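Local atomic coordinates of ATP-citrate lyase beta-subunit (Chlorobium limicola, PDB entry 6HXJ), a protein that probably takes part, as the beta subunit of ATP-citrate lyase, in the ATP-dependent cleavage of citrate with CoA to acetyl-CoA and oxaloacetate. Residues A2-P8 against F223-S227; A9-F13 against A203-M208. All blocks are in the same frame, centred on the assembly; numbering follows the deposited sequence.

Contact 1 of 2, residues A2-P8 against F223-S227; sequences AKILEGP and FKPVS
Val226 and Lys3 are joined by the one hydrogen bond between residues 2-8 and 223-227. Val226 N lies 2.8 Å from Lys3 O, nearly straight at 168°. The valine side chain closes over the same oxygen: its CB approaches Lys3 O to 3.4 Å. Its CG2 branch goes on to meet Leu5 CD2 at 3.8 Å, the two side chains crossing at about a right angle. On the N-terminal flank, Ala2 CB rests against Pro225 CB at 3.6 Å.

The second group of contacts centres on Phe223. With its CG between the backbone N and the carbonyl carbon (chi1 61°), the side chain turns its ring toward Ile4 and Pro8. Ile4 CG2 comes to 3.5 Å from Phe223 CE1, and Pro8 CB lies 4.0 Å from Phe223 CD2; both approaches are oblique to the ring. A leucine in place of Phe223 lacks the far ring carbons and would probably lose the contact made by CE1, opening a gap beside Ile4 CG2.

Further out, Trp221 meets the Phe223 ring with the planes at about 35°, and Tyr212 OH is hydrogen-bonded to Phe223 O. A backbone hydrogen bond of Ala2 with Val210 holds the start of the chain along strand 200-210, while Leu5 takes the N-cap position of helix 6-15. The contact thus packs an irregular connection, on the way from strand 200-210 to helix 235-246, against the N-terminal strand 3-4, outermost in its antiparallel sheet within this chain, and against the first turn of helix 6-15.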
ATOM      1  N   ALA A   2     -13.511 -59.128 -13.497  1.00102.03           N
ATOM      2  CA  ALA A   2     -12.142 -59.073 -14.010  1.00102.18           C
ATOM      3  C   ALA A   2     -11.351 -60.336 -13.659  1.00103.82           C
ATOM      4  O   ALA A   2     -11.012 -60.571 -12.487  1.00102.05           O
ATOM      5  CB  ALA A   2     -11.437 -57.822 -13.501  1.00102.44           C
ATOM      6  N   LYS A   3     -11.099 -61.166 -14.693  1.00 99.62           N
ATOM      7  CA  LYS A   3     -10.366 -62.413 -14.531  1.00 98.57           C
ATOM      8  C   LYS A   3      -8.947 -62.082 -14.243  1.00100.92           C
ATOM      9  O   LYS A   3      -8.396 -61.174 -14.846  1.00101.47           O
ATOM     10  CB  LYS A   3     -10.463 -63.296 -15.772  1.00102.12           C
ATOM     11  CG  LYS A   3      -9.993 -64.724 -15.501  1.00120.67           C
ATOM     12  CD  LYS A   3     -10.237 -65.625 -16.704  1.00132.95           C
ATOM     13  CE  LYS A   3      -9.596 -66.981 -16.572  1.00140.28           C
ATOM     14  NZ  LYS A   3      -9.876 -67.827 -17.763  1.00148.69           N
ATOM     15  N   ILE A   4      -8.373 -62.765 -13.281  1.00 96.63           N
ATOM     16  CA  ILE A   4      -6.996 -62.556 -12.891  1.00 97.76           C
ATOM     17  C   ILE A   4      -6.206 -63.827 -13.062  1.00105.23           C
ATOM     18  O   ILE A   4      -6.763 -64.929 -12.961  1.00104.43           O
ATOM     19  CB  ILE A   4      -6.889 -61.987 -11.466  1.00 99.68           C
ATOM     20  CG1 ILE A   4      -7.387 -62.998 -10.416  1.00 99.21           C
ATOM     21  CG2 ILE A   4      -7.621 -60.649 -11.380  1.00 98.75           C
ATOM     22  CD1 ILE A   4      -7.057 -62.674  -9.027  1.00106.89           C
ATOM     23  N   LEU A   5      -4.902 -63.672 -13.287  1.00105.44           N
ATOM     24  CA  LEU A   5      -3.987 -64.788 -13.497  1.00107.72           C
ATOM     25  C   LEU A   5      -3.817 -65.711 -12.308  1.00113.74           C
ATOM     26  O   LEU A   5      -4.094 -65.343 -11.162  1.00113.75           O
ATOM     27  CB  LEU A   5      -2.624 -64.309 -13.992  1.00109.72           C
ATOM     28  CG  LEU A   5      -2.608 -63.799 -15.445  1.00114.53           C
ATOM     29  CD1 LEU A   5      -1.305 -63.156 -15.798  1.00116.14           C
ATOM     30  CD2 LEU A   5      -2.900 -64.902 -16.448  1.00116.12           C
ATOM     31  N   GLU A   6      -3.348 -66.928 -12.611  1.00111.73           N
ATOM     32  CA  GLU A   6      -3.115 -67.992 -11.639  1.00111.86           C
ATOM     33  C   GLU A   6      -2.266 -67.514 -10.477  1.00115.02           C
ATOM     34  O   GLU A   6      -2.686 -67.680  -9.339  1.00113.98           O
ATOM     35  CB  GLU A   6      -2.453 -69.198 -12.290  1.00114.87           C
ATOM     36  CG  GLU A   6      -3.348 -69.968 -13.235  1.00128.46           C
ATOM     37  CD  GLU A   6      -2.646 -71.145 -13.884  1.00163.76           C
ATOM     38  OE1 GLU A   6      -2.099 -71.994 -13.141  1.00169.86           O
ATOM     39  OE2 GLU A   6      -2.661 -71.234 -15.134  1.00159.08           O
ATOM     40  N   GLY A   7      -1.110 -66.911 -10.762  1.00111.28           N
ATOM     41  CA  GLY A   7      -0.204 -66.404  -9.737  1.00111.42           C
ATOM     42  C   GLY A   7      -0.891 -65.514  -8.723  1.00114.04           C
ATOM     43  O   GLY A   7      -1.007 -65.874  -7.550  1.00114.35           O
ATOM     44  N   PRO A   8      -1.412 -64.369  -9.197  1.00108.61           N
ATOM     45  CA  PRO A   8      -2.141 -63.432  -8.325  1.00106.25           C
ATOM     46  C   PRO A   8      -3.193 -64.093  -7.451  1.00108.12           C
ATOM     47  O   PRO A   8      -3.240 -63.840  -6.248  1.00108.06           O
ATOM     48  CB  PRO A   8      -2.811 -62.504  -9.334  1.00106.82           C
ATOM     49  CG  PRO A   8      -1.904 -62.489 -10.480  1.00113.16           C
ATOM     50  CD  PRO A   8      -1.310 -63.841 -10.571  1.00110.44           C
ATOM     51  N   PHE A 223      -1.290 -56.294  -9.683  1.00112.60           N
ATOM     52  CA  PHE A 223      -1.661 -57.060 -10.880  1.00110.54           C
ATOM     53  C   PHE A 223      -2.693 -56.293 -11.724  1.00114.56           C
ATOM     54  O   PHE A 223      -3.392 -55.414 -11.211  1.00112.01           O
ATOM     55  CB  PHE A 223      -2.208 -58.467 -10.534  1.00108.77           C
ATOM     56  CG  PHE A 223      -3.460 -58.494  -9.680  1.00105.47           C
ATOM     57  CD1 PHE A 223      -4.720 -58.310 -10.249  1.00104.61           C
ATOM     58  CD2 PHE A 223      -3.383 -58.712  -8.313  1.00106.32           C
ATOM     59  CE1 PHE A 223      -5.868 -58.291  -9.455  1.00101.58           C
ATOM     60  CE2 PHE A 223      -4.538 -58.731  -7.529  1.00105.53           C
ATOM     61  CZ  PHE A 223      -5.772 -58.530  -8.106  1.00100.32           C
ATOM     62  N   LYS A 224      -2.816 -56.673 -13.000  1.00113.99           N
ATOM     63  CA  LYS A 224      -3.767 -56.108 -13.954  1.00113.61           C
ATOM     64  C   LYS A 224      -4.710 -57.228 -14.407  1.00116.10           C
ATOM     65  O   LYS A 224      -4.320 -58.403 -14.377  1.00115.73           O
ATOM     66  CB  LYS A 224      -3.032 -55.489 -15.157  1.00120.94           C
ATOM     67  CG  LYS A 224      -2.608 -54.027 -14.946  1.00138.00           C
ATOM     68  CD  LYS A 224      -1.558 -53.568 -15.971  1.00151.36           C
ATOM     69  CE  LYS A 224      -0.665 -52.475 -15.420  1.00164.49           C
ATOM     70  NZ  LYS A 224       0.475 -52.166 -16.323  1.00177.32           N
ATOM     71  N   PRO A 225      -5.947 -56.928 -14.836  1.00111.66           N
ATOM     72  CA  PRO A 225      -6.845 -58.021 -15.221  1.00110.11           C
ATOM     73  C   PRO A 225      -6.587 -58.564 -16.612  1.00117.79           C
ATOM     74  O   PRO A 225      -6.075 -57.846 -17.467  1.00119.26           O
ATOM     75  CB  PRO A 225      -8.233 -57.405 -15.103  1.00109.47           C
ATOM     76  CG  PRO A 225      -8.032 -55.971 -14.596  1.00114.38           C
ATOM     77  CD  PRO A 225      -6.624 -55.620 -14.920  1.00112.88           C
ATOM     78  N   VAL A 226      -6.946 -59.844 -16.822  1.00116.04           N
ATOM     79  CA  VAL A 226      -6.804 -60.586 -18.079  1.00119.57           C
ATOM     80  C   VAL A 226      -7.757 -59.998 -19.099  1.00128.09           C
ATOM     81  O   VAL A 226      -8.835 -59.529 -18.731  1.00124.14           O
ATOM     82  CB  VAL A 226      -7.085 -62.099 -17.864  1.00122.21           C
ATOM     83  CG1 VAL A 226      -7.219 -62.864 -19.182  1.00124.26           C
ATOM     84  CG2 VAL A 226      -6.033 -62.749 -16.974  1.00122.65           C
ATOM     85  N   SER A 227      -7.357 -60.076 -20.382  1.00132.86           N
ATOM     86  CA  SER A 227      -8.046 -59.599 -21.574  1.00136.18           C
ATOM     87  C   SER A 227      -9.450 -60.186 -21.741  1.00141.31           C
ATOM     88  O   SER A 227      -9.642 -61.400 -21.585  1.00140.50           O
ATOM     89  CB  SER A 227      -7.207 -59.908 -22.814  1.00145.67           C
ATOM     90  OG  SER A 227      -5.858 -59.474 -22.713  1.00159.20           O
TER

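Contact 2 of 2, residues A9-F13 against A203-M208; sequences AMKLF and ALDAVM
Met208 points its CG anti to the backbone N (chi1 -165°) and stays extended to its methyl, which carries the thioether from strand 206-208 to helix 9-13. Phe13 turns its CG anti to the carbonyl carbon, a torsion that sends the ring out toward the strand; it and the Met208 chain pass in opposite directions. Met208 SD lies 5.2 Å from the centre of the Phe13 ring and 53° off its normal, an oblique Met-aromatic contact.

The strand meets the far end of the ring with a small group: Ala206 CB is 3.4 Å from Phe13 CE2, and Ala203 CB stands near the same carbon at 4.3 Å. One helical turn before Phe13, Ala9 CB packs on Met208 CB at 3.9 Å and also faces Ala206 CB. At the end of the thioether, Met208 CE touches Leu12 CD1 at 3.8 Å, these side chains crossing at about a right angle. No hydrogen bond links the two segments, so the join is apolar, and every residue that touches across it is buried.

Around this core, Ile187 and Ile189 of the neighbouring strand 184-195 also pack on Phe13, together with Ile18 and Val20. The axes of helix 9-13 and strand 206-208 come within 9.2 Å and cross at 94°, placing the helix almost perpendicular to the strand. This is helix-on-sheet packing: the first helix of the chain lies across an antiparallel sheet, within the part of the subunit assigned to the ATP-grasp family.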
ATOM      1  N   ALA A   9      -4.035 -64.930  -8.066  1.00102.86           N
ATOM      2  CA  ALA A   9      -5.077 -65.653  -7.368  1.00101.74           C
ATOM      3  C   ALA A   9      -4.458 -66.417  -6.204  1.00110.06           C
ATOM      4  O   ALA A   9      -4.885 -66.248  -5.061  1.00109.43           O
ATOM      5  CB  ALA A   9      -5.758 -66.606  -8.324  1.00102.30           C
ATOM      6  N   MET A  10      -3.399 -67.190  -6.482  1.00110.36           N
ATOM      7  CA  MET A  10      -2.684 -67.960  -5.469  1.00112.00           C
ATOM      8  C   MET A  10      -2.155 -67.074  -4.362  1.00114.15           C
ATOM      9  O   MET A  10      -2.276 -67.430  -3.198  1.00114.18           O
ATOM     10  CB  MET A  10      -1.573 -68.773  -6.104  1.00117.11           C
ATOM     11  CG  MET A  10      -2.105 -69.822  -7.017  1.00121.68           C
ATOM     12  SD  MET A  10      -1.046 -71.231  -7.326  1.00129.41           S
ATOM     13  CE  MET A  10      -1.548 -71.586  -9.022  1.00125.47           C
ATOM     14  N   LYS A  11      -1.632 -65.897  -4.705  1.00109.44           N
ATOM     15  CA  LYS A  11      -1.135 -64.953  -3.717  1.00109.56           C
ATOM     16  C   LYS A  11      -2.226 -64.601  -2.699  1.00110.30           C
ATOM     17  O   LYS A  11      -1.952 -64.583  -1.498  1.00110.25           O
ATOM     18  CB  LYS A  11      -0.578 -63.699  -4.410  1.00113.23           C
ATOM     19  CG  LYS A  11      -0.279 -62.548  -3.463  1.00139.30           C
ATOM     20  CD  LYS A  11       0.672 -61.530  -4.060  1.00157.87           C
ATOM     21  CE  LYS A  11       0.368 -60.139  -3.547  1.00170.50           C
ATOM     22  NZ  LYS A  11       1.583 -59.281  -3.532  1.00181.34           N
ATOM     23  N   LEU A  12      -3.463 -64.358  -3.180  1.00103.37           N
ATOM     24  CA  LEU A  12      -4.607 -64.015  -2.322  1.00 99.65           C
ATOM     25  C   LEU A  12      -5.054 -65.197  -1.537  1.00101.38           C
ATOM     26  O   LEU A  12      -5.515 -65.048  -0.418  1.00 99.98           O
ATOM     27  CB  LEU A  12      -5.756 -63.485  -3.150  1.00 97.45           C
ATOM     28  CG  LEU A  12      -5.367 -62.360  -4.091  1.00102.66           C
ATOM     29  CD1 LEU A  12      -6.577 -61.580  -4.503  1.00100.60           C
ATOM     30  CD2 LEU A  12      -4.343 -61.423  -3.442  1.00106.45           C
ATOM     31  N   PHE A  13      -4.930 -66.378  -2.113  1.00 98.41           N
ATOM     32  CA  PHE A  13      -5.264 -67.590  -1.397  1.00 98.60           C
ATOM     33  C   PHE A  13      -4.327 -67.672  -0.232  1.00104.63           C
ATOM     34  O   PHE A  13      -4.783 -67.752   0.901  1.00104.50           O
ATOM     35  CB  PHE A  13      -5.072 -68.800  -2.285  1.00101.20           C
ATOM     36  CG  PHE A  13      -6.186 -69.008  -3.256  1.00100.76           C
ATOM     37  CD1 PHE A  13      -7.259 -68.130  -3.303  1.00102.46           C
ATOM     38  CD2 PHE A  13      -6.177 -70.089  -4.119  1.00102.76           C
ATOM     39  CE1 PHE A  13      -8.295 -68.322  -4.212  1.00102.68           C
ATOM     40  CE2 PHE A  13      -7.219 -70.291  -5.014  1.00104.98           C
ATOM     41  CZ  PHE A  13      -8.271 -69.407  -5.061  1.00101.99           C
ATOM     42  N   ALA A 203      -4.996 -76.333  -3.477  1.00124.27           N
ATOM     43  CA  ALA A 203      -5.878 -75.790  -4.506  1.00121.16           C
ATOM     44  C   ALA A 203      -5.080 -75.867  -5.790  1.00128.57           C
ATOM     45  O   ALA A 203      -4.134 -75.093  -5.966  1.00129.32           O
ATOM     46  CB  ALA A 203      -6.220 -74.346  -4.190  1.00118.50           C
ATOM     47  N   LEU A 204      -5.380 -76.857  -6.638  1.00127.12           N
ATOM     48  CA  LEU A 204      -4.606 -77.063  -7.858  1.00129.58           C
ATOM     49  C   LEU A 204      -4.926 -76.054  -8.974  1.00133.75           C
ATOM     50  O   LEU A 204      -3.984 -75.427  -9.470  1.00135.27           O
ATOM     51  CB  LEU A 204      -4.709 -78.512  -8.338  1.00131.99           C
ATOM     52  CG  LEU A 204      -3.466 -79.383  -8.158  1.00140.16           C
ATOM     53  CD1 LEU A 204      -2.892 -79.309  -6.743  1.00140.19           C
ATOM     54  CD2 LEU A 204      -3.756 -80.803  -8.552  1.00144.81           C
ATOM     55  N   ASP A 205      -6.225 -75.880  -9.363  1.00127.85           N
ATOM     56  CA  ASP A 205      -6.627 -74.929 -10.419  1.00125.74           C
ATOM     57  C   ASP A 205      -7.448 -73.816  -9.827  1.00123.35           C
ATOM     58  O   ASP A 205      -8.589 -74.033  -9.418  1.00121.20           O
ATOM     59  CB  ASP A 205      -7.399 -75.604 -11.574  1.00129.13           C
ATOM     60  CG  ASP A 205      -6.605 -76.597 -12.413  1.00151.02           C
ATOM     61  OD1 ASP A 205      -5.497 -76.233 -12.888  1.00154.81           O
ATOM     62  OD2 ASP A 205      -7.123 -77.713 -12.664  1.00159.73           O
ATOM     63  N   ALA A 206      -6.877 -72.609  -9.804  1.00116.89           N
ATOM     64  CA  ALA A 206      -7.507 -71.432  -9.219  1.00111.82           C
ATOM     65  C   ALA A 206      -8.017 -70.439 -10.261  1.00110.98           C
ATOM     66  O   ALA A 206      -7.217 -69.729 -10.893  1.00111.80           O
ATOM     67  CB  ALA A 206      -6.529 -70.744  -8.278  1.00112.88           C
ATOM     68  N   VAL A 207      -9.361 -70.376 -10.411  1.00102.43           N
ATOM     69  CA  VAL A 207     -10.052 -69.448 -11.326  1.00 99.66           C
ATOM     70  C   VAL A 207     -10.681 -68.302 -10.496  1.00 97.66           C
ATOM     71  O   VAL A 207     -11.741 -68.484  -9.913  1.00 95.84           O
ATOM     72  CB  VAL A 207     -11.102 -70.163 -12.224  1.00103.92           C
ATOM     73  CG1 VAL A 207     -11.635 -69.220 -13.294  1.00103.30           C
ATOM     74  CG2 VAL A 207     -10.527 -71.417 -12.876  1.00106.88           C
ATOM     75  N   MET A 208     -10.054 -67.125 -10.456  1.00 91.45           N
ATOM     76  CA  MET A 208     -10.571 -66.022  -9.648  1.00 87.22           C
ATOM     77  C   MET A 208     -10.953 -64.788 -10.446  1.00 85.94           C
ATOM     78  O   MET A 208     -10.142 -64.244 -11.187  1.00 85.79           O
ATOM     79  CB  MET A 208      -9.551 -65.645  -8.569  1.00 90.33           C
ATOM     80  CG  MET A 208     -10.090 -64.812  -7.492  1.00 93.25           C
ATOM     81  SD  MET A 208      -8.786 -64.708  -6.270  1.00101.43           S
ATOM     82  CE  MET A 208      -9.649 -63.777  -4.933  1.00 97.04           C
TER

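Overall arrangement
Contact 1 is a surface contact and contact 2 a buried one, their centres about 11 Å apart. Both use helix 6-15 and the same antiparallel sheet, in which strands 3-4 and 200-210 are neighbours. They meet directly through a probable hydrogen bond, Ile4 N to Met208 O at 3.1 Å. Their chemistry follows their place: contact 1 joins an outer strand and helix start to an irregular segment through a backbone hydrogen bond and apolar packing, whereas contact 2 joins helix to strand by apolar packing, with no hydrogen bond between its segments. Along the sequence, contact 2 is nested within the loop that contact 1 closes. No other subunit of the assembly touches either.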